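Local atomic coordinates of rubber oxygenase (Streptomyces sp., PDB entry 5O1M), a protein that catalyses, with a b-type heme, the oxidative cleavage of the double bonds of poly(cis-1,4-isoprene) in natural and synthetic rubber. Residues W3-S8 with N252-Q257. Sequence-based numbering, arbitrary orientation.
Sequences WTWSPS and NAQSKQ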
loop_
_atom_site.group_PDB
_atom_site.type_symbol
_atom_site.label_atom_id
_atom_site.label_comp_id
_atom_site.label_asym_id
_atom_site.label_seq_id
_atom_site.Cartn_x
_atom_site.Cartn_y
_atom_site.Cartn_z
ATOM N N TRP A 3 8.338 -17.209 0.310
ATOM C CA TRP A 3 9.382 -17.035 -0.725
ATOM C C TRP A 3 10.425 -18.157 -1.060
ATOM O O TRP A 3 11.311 -18.473 -0.253
ATOM C CB TRP A 3 10.180 -15.842 -0.173
ATOM C CG TRP A 3 10.912 -14.962 -1.102
ATOM C CD1 TRP A 3 12.058 -15.239 -1.735
ATOM C CD2 TRP A 3 10.596 -13.628 -1.408
ATOM N NE1 TRP A 3 12.462 -14.183 -2.459
ATOM C CE2 TRP A 3 11.575 -13.166 -2.273
ATOM C CE3 TRP A 3 9.566 -12.775 -1.045
ATOM C CZ2 TRP A 3 11.552 -11.891 -2.795
ATOM C CZ3 TRP A 3 9.544 -11.521 -1.560
ATOM C CH2 TRP A 3 10.519 -11.090 -2.421
ATOM N N THR A 4 10.397 -18.703 -2.262
ATOM C CA THR A 4 11.368 -19.758 -2.557
ATOM C C THR A 4 12.318 -19.594 -3.724
ATOM O O THR A 4 12.815 -20.571 -4.210
ATOM C CB THR A 4 10.729 -21.158 -2.703
ATOM O OG1 THR A 4 10.034 -21.278 -3.952
ATOM C CG2 THR A 4 9.817 -21.461 -1.561
ATOM N N TRP A 5 12.609 -18.385 -4.153
ATOM C CA TRP A 5 13.495 -18.225 -5.292
ATOM C C TRP A 5 14.678 -17.354 -5.009
ATOM O O TRP A 5 14.714 -16.645 -4.041
ATOM C CB TRP A 5 12.743 -17.590 -6.442
ATOM C CG TRP A 5 12.021 -16.412 -5.968
ATOM C CD1 TRP A 5 12.490 -15.164 -5.848
ATOM C CD2 TRP A 5 10.698 -16.401 -5.478
ATOM N NE1 TRP A 5 11.527 -14.350 -5.337
ATOM C CE2 TRP A 5 10.412 -15.099 -5.097
ATOM C CE3 TRP A 5 9.711 -17.375 -5.355
ATOM C CZ2 TRP A 5 9.199 -14.741 -4.592
ATOM C CZ3 TRP A 5 8.532 -17.026 -4.856
ATOM C CH2 TRP A 5 8.271 -15.713 -4.476
ATOM N N SER A 6 15.641 -17.426 -5.902
ATOM C CA SER A 6 16.815 -16.615 -5.844
ATOM C C SER A 6 16.462 -15.261 -6.449
ATOM O O SER A 6 15.496 -15.129 -7.177
ATOM C CB SER A 6 17.928 -17.279 -6.650
ATOM O OG SER A 6 18.007 -16.751 -7.971
ATOM N N PRO A 7 17.276 -14.254 -6.163
ATOM C CA PRO A 7 17.048 -12.916 -6.669
ATOM C C PRO A 7 17.514 -12.644 -8.076
ATOM O O PRO A 7 17.687 -11.482 -8.335
ATOM C CB PRO A 7 17.834 -12.042 -5.688
ATOM C CG PRO A 7 18.021 -12.894 -4.490
ATOM C CD PRO A 7 18.250 -14.238 -5.073
ATOM N N SER A 8 17.758 -13.625 -8.938
ATOM C CA SER A 8 18.141 -13.269 -10.328
ATOM C C SER A 8 17.038 -12.582 -11.166
ATOM O O SER A 8 17.323 -12.124 -12.284
ATOM C CB SER A 8 18.671 -14.482 -11.099
ATOM O OG SER A 8 17.747 -15.551 -11.158
ATOM N N ASN A 252 4.714 -10.611 -11.295
ATOM C CA ASN A 252 3.563 -11.474 -11.375
ATOM C C ASN A 252 3.846 -12.871 -10.826
ATOM O O ASN A 252 2.987 -13.425 -10.126
ATOM C CB ASN A 252 3.002 -11.550 -12.798
ATOM C CG ASN A 252 2.367 -10.247 -13.217
ATOM O OD1 ASN A 252 1.669 -9.592 -12.434
ATOM N ND2 ASN A 252 2.605 -9.857 -14.426
ATOM N N ALA A 253 5.026 -13.413 -11.088
ATOM C CA ALA A 253 5.332 -14.777 -10.615
ATOM C C ALA A 253 5.502 -14.802 -9.095
ATOM O O ALA A 253 4.973 -15.700 -8.427
ATOM C CB ALA A 253 6.583 -15.380 -11.296
ATOM N N GLN A 254 6.240 -13.820 -8.572
ATOM C CA GLN A 254 6.452 -13.671 -7.171
ATOM C C GLN A 254 5.095 -13.504 -6.394
ATOM O O GLN A 254 4.884 -14.151 -5.392
ATOM C CB GLN A 254 7.423 -12.526 -6.983
ATOM C CG GLN A 254 7.863 -12.170 -5.584
ATOM C CD GLN A 254 8.898 -11.040 -5.556
ATOM O OE1 GLN A 254 8.753 -10.112 -4.746
ATOM N NE2 GLN A 254 9.912 -11.069 -6.472
ATOM N N SER A 255 4.146 -12.757 -6.921
ATOM C CA SER A 255 2.872 -12.577 -6.265
ATOM C C SER A 255 2.083 -13.873 -6.160
ATOM O O SER A 255 1.452 -14.125 -5.130
ATOM C CB SER A 255 2.048 -11.543 -7.038
ATOM O OG SER A 255 0.798 -11.359 -6.397
ATOM N N LYS A 256 2.103 -14.696 -7.222
ATOM C CA LYS A 256 1.456 -16.033 -7.167
ATOM C C LYS A 256 2.014 -16.911 -6.067
ATOM O O LYS A 256 1.273 -17.605 -5.394
ATOM C CB LYS A 256 1.533 -16.758 -8.514
ATOM C CG LYS A 256 0.333 -16.502 -9.365
ATOM C CD LYS A 256 0.250 -17.554 -10.452
ATOM C CE LYS A 256 -0.707 -17.067 -11.541
ATOM N NZ LYS A 256 -1.200 -18.262 -12.297
ATOM N N GLN A 257 3.300 -16.834 -5.858
ATOM C CA GLN A 257 3.928 -17.552 -4.741
ATOM C C GLN A 257 3.942 -16.912 -3.326
ATOM O O GLN A 257 3.998 -17.627 -2.327
ATOM C CB GLN A 257 5.353 -17.917 -5.164
ATOM C CG GLN A 257 5.483 -19.327 -5.774
ATOM C CD GLN A 257 6.283 -19.389 -7.085
ATOM O OE1 GLN A 257 5.933 -18.715 -8.077
ATOM N NE2 GLN A 257 7.343 -20.243 -7.110
#
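The W5 indole meets Q257 at its benzo edge, where CB of Q257 sits near the ring plane, 3.3 Å from W5 CZ3. Over one face of W5, offset toward the rim, lies NE1 of W3. In return, W5 CZ2 stands 3.6 Å above the W3 plane, over the ring centre, and Q254 CG approaches that same face of W3 nearer its rim. The two indole nitrogens, W3 NE1 and W5 NE1, come within 3.0 Å, but both are donors and do not bond. Q254 leaves the helix with its CG swung opposite the backbone N (chi1 -178°) and runs on extended, which brings its amide to both tryptophans. Its OE1 approaches W3 CH2 obliquely at 3.1 Å, the amide plane tilted 50° from the W3 ring. That oxygen accepts a hydrogen bond from H201, which ties the amide to helix 193-213. Replacing W5 by alanine would probably leave the centre of that W3 face without this cover, strip Q257 CB of its aromatic neighbour and leave Q254 with W3 alone of the two indoles. M197 of helix 193-213 also touches W3 and Q254, and V258 packs on both indoles. This is aromatic and side-chain packing, without a hydrogen bond across it, of an N-terminal loop on helix 248-258, which belongs to the globin-clan catalytic domain of this helical, strand-free protein; the Q254 side chain is about 11 Å from the heme.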